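Local structure of carbohydrate kinase (Agrobacterium tumefaciens, 2NWH) at residues 18-21 with 22-26; 73-77 with 78-82; 289-292 with 293-297. The protein probably transfers a phosphate group from a nucleotide such as ATP to a sugar, as carbohydrate kinases of the pfkB (ribokinase-like) family do. All blocks are in the same frame, centred on the assembly; numbering follows the deposited sequence. Where two conformers were deposited one is given.

Contact 1 of 3, residues 18-21 with 22-26; sequences GMIE and TETAP. With CA (calcium ion), chain C.
Ile20 meets Thr22 and Thr24 where strand 13-20 runs out into the loop leading to strand 32-39, at the end of an inner strand of the four-stranded sheet that probably corresponds to the lid of ribokinase-like kinases. The close-packed side of this turn is built on the two branches of Ile20. With CG1 beside the backbone N (chi1 -62°), the methyl CG2 is left anti to that N and faces the chain as it bends round, Ile20 CG2 lying 3.3 Å from Thr22 O. The longer branch reaches further along the loop and ends with Ile20 CD1 3.9 Å from Thr24 CG2, the two side chains crossing at about a right angle. Thr24 turns its other branch to polar use: OG1 is hydrogen-bonded to Glu100, while Ala25 N bonds to Asn30 OD1, so the loop is also held from outside this hydrophobic touch. The backbone is less well served at Thr22 N, which is buried here and has no partner in the model. Across the turn the character changes. Thr22 and Glu23 are exposed, and Glu21 extends its side chain (chi2 165°) to a calcium ion. Its carboxylate grips the metal with both oxygens, and two waters are also ligands. The chelation is uneven, calcium lying 2.4 Å from Glu21 OE2 but 2.7 Å from Glu21 OE1.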
loop_
_atom_site.group_PDB
_atom_site.type_symbol
_atom_site.label_atom_id
_atom_site.label_comp_id
_atom_site.label_asym_id
_atom_site.label_seq_id
_atom_site.Cartn_x
_atom_site.Cartn_y
_atom_site.Cartn_z
ATOM N N GLY A 18 12.573 15.987 -9.808
ATOM C CA GLY A 18 13.505 17.008 -10.251
ATOM C C GLY A 18 13.171 18.325 -9.560
ATOM O O GLY A 18 12.012 18.762 -9.569
ATOM N N MET A 19 14.157 18.938 -8.916
ATOM C CA MET A 19 13.907 20.164 -8.217
ATOM C C MET A 19 14.705 21.269 -8.860
ATOM O O MET A 19 15.887 21.115 -9.120
ATOM C CB MET A 19 14.302 20.045 -6.731
ATOM C CG MET A 19 14.141 21.370 -5.944
ATOM S SD MET A 19 14.257 21.130 -4.109
ATOM C CE MET A 19 12.560 20.615 -3.875
ATOM N N ILE A 20 14.031 22.373 -9.120
ATOM C CA ILE A 20 14.632 23.592 -9.620
ATOM C C ILE A 20 15.550 24.215 -8.551
ATOM O O ILE A 20 15.201 24.306 -7.355
ATOM C CB ILE A 20 13.553 24.578 -10.064
ATOM C CG1 ILE A 20 12.709 23.960 -11.229
ATOM C CG2 ILE A 20 14.201 25.934 -10.434
ATOM C CD1 ILE A 20 11.341 24.720 -11.499
ATOM N N GLU A 21 16.725 24.653 -9.009
ATOM C CA GLU A 21 17.778 25.133 -8.110
ATOM C C GLU A 21 17.726 26.621 -7.822
ATOM O O GLU A 21 18.360 27.074 -6.884
ATOM C CB GLU A 21 19.145 24.760 -8.661
ATOM C CG GLU A 21 19.388 23.301 -8.696
ATOM C CD GLU A 21 20.599 22.935 -9.598
ATOM O OE1 GLU A 21 21.238 23.836 -10.192
ATOM O OE2 GLU A 21 20.894 21.721 -9.697
ATOM N N THR A 22 16.987 27.371 -8.628
ATOM C CA THR A 22 16.971 28.829 -8.582
ATOM C C THR A 22 15.500 29.237 -8.547
ATOM O O THR A 22 14.631 28.398 -8.344
ATOM C CB THR A 22 17.643 29.458 -9.846
ATOM O OG1 THR A 22 17.046 28.906 -11.025
ATOM C CG2 THR A 22 19.112 29.117 -9.878
ATOM N N GLU A 23 15.230 30.523 -8.754
ATOM C CA GLU A 23 13.866 30.997 -8.942
ATOM C C GLU A 23 13.268 30.331 -10.185
ATOM O O GLU A 23 13.951 30.136 -11.194
ATOM C CB GLU A 23 13.850 32.538 -9.093
ATOM C CG GLU A 23 14.837 33.069 -10.147
ATOM C CD GLU A 23 14.788 34.583 -10.346
ATOM O OE1 GLU A 23 13.712 35.122 -10.718
ATOM O OE2 GLU A 23 15.849 35.230 -10.158
ATOM N N THR A 24 11.986 30.004 -10.125
ATOM C CA THR A 24 11.302 29.359 -11.246
ATOM C C THR A 24 11.078 30.310 -12.426
ATOM O O THR A 24 10.580 31.433 -12.243
ATOM C CB THR A 24 9.945 28.884 -10.788
ATOM O OG1 THR A 24 10.106 28.204 -9.533
ATOM C CG2 THR A 24 9.254 27.963 -11.866
ATOM N N ALA A 25 11.439 29.846 -13.621
ATOM C CA ALA A 25 10.987 30.430 -14.885
ATOM C C ALA A 25 9.874 29.558 -15.456
ATOM O O ALA A 25 10.148 28.497 -16.065
ATOM C CB ALA A 25 12.161 30.559 -15.895
ATOM N N PRO A 26 8.598 29.960 -15.235
ATOM C CA PRO A 26 7.490 29.138 -15.710
ATOM C C PRO A 26 7.470 28.977 -17.230
ATOM O O PRO A 26 7.900 29.876 -17.964
ATOM C CB PRO A 26 6.246 29.909 -15.242
ATOM C CG PRO A 26 6.712 31.292 -15.039
ATOM C CD PRO A 26 8.121 31.186 -14.555
HETATM CA CA CA C . 22.923 21.879 -10.937
HETATM O O HOH W 1 21.773 21.303 -13.007
HETATM O O HOH W 2 22.970 20.328 -8.974
#

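Contact 2 of 3, residues 73-77 with 78-82; sequences EAARQ and AGVED
A Schellman motif ends helix 66-77 and turns the chain into strand 81-87, the last step of a beta-alpha-beta unit; its bonds join Ala75 and Arg76 to Val80 and Gly79. The wider bond, Val80 N to Ala75 O (2.9 Å), encloses the one from Gly79 N to Arg76 O at 3.0 Å, with Gly79 at positive phi (77°). Ala78 N still makes the helical bond to Ala74 O, 3.2 Å long, and a weak one to Ala75 O. Beneath the turn the methyl of Ala75 fills the angle between helix and strand: Ala75 CB packs 4.2 Å from Val80 CB and 3.9 Å from Asp82 CB, and Phe43 of helix 41-51 touches it too. CG of Asp82 is anti to the backbone N (chi1 -175°), and its OD2 forms a salt bridge with Arg62. On the solvent side Arg76 folds back along the helix, where Arg76 NH2 bridges to Glu73 OE1 at 2.7 Å, tilted from both flat groups. Ala74 O, Ala75 O and Arg76 O thus all receive donors from residues 78-80 as the chain leaves the helix, Ala75 O accepting one firm and one weak bond.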
loop_
_atom_site.group_PDB
_atom_site.type_symbol
_atom_site.label_atom_id
_atom_site.label_comp_id
_atom_site.label_asym_id
_atom_site.label_seq_id
_atom_site.Cartn_x
_atom_site.Cartn_y
_atom_site.Cartn_z
ATOM N N GLU A 73 16.845 -3.336 -6.711
ATOM C CA GLU A 73 17.835 -3.070 -5.654
ATOM C C GLU A 73 17.192 -2.580 -4.362
ATOM O O GLU A 73 17.630 -2.967 -3.249
ATOM C CB GLU A 73 18.872 -2.058 -6.129
ATOM C CG GLU A 73 19.884 -1.606 -5.041
ATOM C CD GLU A 73 20.809 -2.729 -4.531
ATOM O OE1 GLU A 73 21.112 -3.675 -5.297
ATOM O OE2 GLU A 73 21.250 -2.643 -3.362
ATOM N N ALA A 74 16.196 -1.700 -4.494
ATOM C CA ALA A 74 15.472 -1.188 -3.328
ATOM C C ALA A 74 14.721 -2.349 -2.648
ATOM O O ALA A 74 14.617 -2.379 -1.413
ATOM C CB ALA A 74 14.491 -0.103 -3.720
ATOM N N ALA A 75 14.172 -3.267 -3.452
ATOM C CA ALA A 75 13.581 -4.510 -2.915
ATOM C C ALA A 75 14.619 -5.280 -2.062
ATOM O O ALA A 75 14.363 -5.588 -0.893
ATOM C CB ALA A 75 13.011 -5.416 -4.066
ATOM N N ARG A 76 15.777 -5.577 -2.647
ATOM C CA ARG A 76 16.829 -6.304 -1.944
ATOM C C ARG A 76 17.289 -5.591 -0.687
ATOM O O ARG A 76 17.513 -6.262 0.346
ATOM C CB ARG A 76 17.989 -6.596 -2.879
ATOM C CG ARG A 76 17.580 -7.570 -3.971
ATOM C CD ARG A 76 18.799 -8.046 -4.714
ATOM N NE ARG A 76 19.527 -6.922 -5.308
ATOM C CZ ARG A 76 19.322 -6.462 -6.542
ATOM N NH1 ARG A 76 18.397 -7.011 -7.317
ATOM N NH2 ARG A 76 20.057 -5.469 -7.005
ATOM N N GLN A 77 17.396 -4.251 -0.729
ATOM C CA GLN A 77 17.802 -3.478 0.450
ATOM C C GLN A 77 16.840 -3.644 1.619
ATOM O O GLN A 77 17.228 -3.557 2.789
ATOM C CB GLN A 77 17.950 -2.006 0.079
ATOM C CG GLN A 77 19.141 -1.764 -0.837
ATOM C CD GLN A 77 20.461 -1.947 -0.115
ATOM O OE1 GLN A 77 20.757 -1.226 0.836
ATOM N NE2 GLN A 77 21.260 -2.916 -0.561
ATOM N N ALA A 78 15.569 -3.860 1.298
ATOM C CA ALA A 78 14.549 -4.015 2.322
ATOM C C ALA A 78 14.307 -5.491 2.655
ATOM O O ALA A 78 13.424 -5.806 3.467
ATOM C CB ALA A 78 13.280 -3.367 1.872
ATOM N N GLY A 79 15.073 -6.389 2.046
ATOM C CA GLY A 79 14.861 -7.840 2.276
ATOM C C GLY A 79 13.672 -8.467 1.548
ATOM O O GLY A 79 13.273 -9.601 1.835
ATOM N N VAL A 80 13.126 -7.764 0.554
ATOM C CA VAL A 80 11.990 -8.283 -0.211
ATOM C C VAL A 80 12.555 -9.095 -1.349
ATOM O O VAL A 80 13.454 -8.616 -2.082
ATOM C CB VAL A 80 11.106 -7.125 -0.771
ATOM C CG1 VAL A 80 10.007 -7.629 -1.734
ATOM C CG2 VAL A 80 10.476 -6.251 0.397
ATOM N N GLU A 81 12.002 -10.292 -1.533
ATOM C CA GLU A 81 12.298 -11.118 -2.710
ATOM C C GLU A 81 11.556 -10.564 -3.930
ATOM O O GLU A 81 10.332 -10.553 -3.982
ATOM C CB GLU A 81 11.930 -12.582 -2.462
ATOM C CG GLU A 81 12.315 -13.513 -3.657
ATOM C CD GLU A 81 11.754 -14.939 -3.536
ATOM O OE1 GLU A 81 10.984 -15.209 -2.579
ATOM O OE2 GLU A 81 12.072 -15.778 -4.418
ATOM N N ASP A 82 12.316 -10.066 -4.888
ATOM C CA ASP A 82 11.775 -9.441 -6.102
ATOM C C ASP A 82 11.757 -10.488 -7.188
ATOM O O ASP A 82 12.822 -10.852 -7.698
ATOM C CB ASP A 82 12.704 -8.336 -6.588
ATOM C CG ASP A 82 12.136 -7.577 -7.785
ATOM O OD1 ASP A 82 10.943 -7.181 -7.747
ATOM O OD2 ASP A 82 12.900 -7.353 -8.752
#

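Contact 3 of 3, residues 289-292 with 293-297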
loop_
_atom_site.group_PDB
_atom_site.type_symbol
_atom_site.label_atom_id
_atom_site.label_comp_id
_atom_site.label_asym_id
_atom_site.label_seq_id
_atom_site.Cartn_x
_atom_site.Cartn_y
_atom_site.Cartn_z
ATOM N N SER A 289 9.177 16.108 9.388
ATOM C CA SER A 289 9.421 16.337 7.959
ATOM C C SER A 289 10.348 15.300 7.326
ATOM O O SER A 289 10.309 15.091 6.113
ATOM C CB SER A 289 10.035 17.727 7.730
ATOM O OG SER A 289 9.055 18.692 8.033
ATOM N N PHE A 290 11.182 14.673 8.143
ATOM C CA PHE A 290 12.248 13.809 7.621
ATOM C C PHE A 290 11.950 12.317 7.858
ATOM O O PHE A 290 12.743 11.449 7.468
ATOM C CB PHE A 290 13.575 14.250 8.238
ATOM C CG PHE A 290 13.789 15.731 8.130
ATOM C CD1 PHE A 290 14.085 16.317 6.898
ATOM C CD2 PHE A 290 13.574 16.559 9.229
ATOM C CE1 PHE A 290 14.247 17.732 6.792
ATOM C CE2 PHE A 290 13.725 17.983 9.110
ATOM C CZ PHE A 290 14.039 18.538 7.917
ATOM N N ALA A 291 10.831 12.052 8.540
ATOM C CA ALA A 291 10.419 10.685 8.851
ATOM C C ALA A 291 10.041 9.961 7.572
ATOM O O ALA A 291 9.477 10.552 6.629
ATOM C CB ALA A 291 9.263 10.682 9.828
ATOM N N THR A 292 10.354 8.673 7.521
ATOM C CA THR A 292 9.957 7.880 6.358
ATOM C C THR A 292 9.655 6.443 6.788
ATOM O O THR A 292 9.980 6.054 7.926
ATOM C CB THR A 292 11.040 7.846 5.209
ATOM O OG1 THR A 292 12.175 7.077 5.617
ATOM C CG2 THR A 292 11.537 9.279 4.752
ATOM N N SER A 293 9.132 5.636 5.846
ATOM C CA SER A 293 8.839 4.230 6.163
ATOM C C SER A 293 10.162 3.457 6.395
ATOM O O SER A 293 10.119 2.335 6.965
ATOM C CB SER A 293 8.068 3.586 5.012
ATOM O OG SER A 293 8.855 3.756 3.874
ATOM N N GLN A 294 11.317 4.027 6.035
ATOM C CA GLN A 294 12.578 3.343 6.397
ATOM C C GLN A 294 12.772 3.266 7.911
ATOM O O GLN A 294 13.516 2.391 8.428
ATOM C CB GLN A 294 13.801 3.995 5.783
ATOM C CG GLN A 294 13.901 3.801 4.326
ATOM C CD GLN A 294 15.156 4.397 3.794
ATOM O OE1 GLN A 294 15.516 5.552 4.117
ATOM N NE2 GLN A 294 15.864 3.613 2.986
ATOM N N ASP A 295 12.084 4.138 8.623
ATOM C CA ASP A 295 12.116 4.098 10.137
ATOM C C ASP A 295 11.250 2.997 10.790
ATOM O O ASP A 295 11.323 2.784 12.002
ATOM C CB ASP A 295 11.698 5.459 10.642
ATOM C CG ASP A 295 12.712 6.522 10.285
ATOM O OD1 ASP A 295 13.938 6.252 10.356
ATOM O OD2 ASP A 295 12.265 7.609 9.901
ATOM N N LEU A 296 10.450 2.295 9.982
ATOM C CA LEU A 296 9.627 1.178 10.462
ATOM C C LEU A 296 10.427 -0.059 10.792
ATOM O O LEU A 296 11.268 -0.503 10.005
ATOM C CB LEU A 296 8.472 0.773 9.506
ATOM C CG LEU A 296 7.405 1.783 9.196
ATOM C CD1 LEU A 296 6.528 1.270 8.049
ATOM C CD2 LEU A 296 6.537 1.936 10.458
ATOM N N SER A 297 10.137 -0.600 11.985
ATOM C CA SER A 297 10.705 -1.868 12.453
ATOM C C SER A 297 9.794 -2.335 13.579
ATOM O O SER A 297 8.966 -1.557 14.080
ATOM C CB SER A 297 12.142 -1.667 12.980
ATOM O OG SER A 297 12.144 -0.896 14.169
HETATM O O HOH W 3 13.635 8.731 7.880
HETATM O O HOH W 4 13.582 7.231 2.704
#
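Thr292 and Asp295 exchange bonds across a 3-10 turn, residues 293-295, whose start is also an ST turn made by Thr292, in the loop between helices 271-286 and 298-305. Of the backbone bonds, Asp295 N to Thr292 O (2.9 Å) closes the turn, and Leu296 N to Ser293 O prolongs it. Side-chain to backbone bonds run both ways. Thr292 OG1, tucked between its own backbone N and carbonyl carbon (chi1 70°), accepts Gln294 N at 3.2 Å and so makes the ST turn. In return Asp295 OD2 takes Thr292 N in a nearly straight bond (169°), although the donor stands above the carboxylate plane. Waters complete the polar network: one joins Thr292 OG1 to Gln294 OE1, weakly at the glutamine, and a second accepts from Thr292 OG1 and donates to Phe290 O and to Asp295 OD2. Together with Gln294 N, the two waters would tend to orient the hydroxyl. Packing is against other helices: Leu296 is buried against Ala281, Ile284 and Thr285 of helix 271-286, while Ser293 touches Asn48 and Arg51 of helix 41-51. Beyond the turn, Ser297 OG caps Ser300 N at the start of helix 298-305.

The three contacts follow one another in series along the chain, each closing its own short turn, with none nested or crossed. Contact 1 comes first, where strand 13-20 leaves the four-stranded sheet for the loop toward strand 32-39. Next along the chain, contact 2 turns helix 66-77 into strand 81-87, an outermost strand of the large mixed sheet. Contact 3 lies near the C-terminal end, in the loop that links helix 271-286 to helix 298-305. Contacts 2 and 3 both rest side chains on helix 41-51, and their nearest atoms are about 7 Å apart without touching. Contact 1 stands away from both, its centre about 33 Å from that of contact 2 and about 27 Å from that of contact 3.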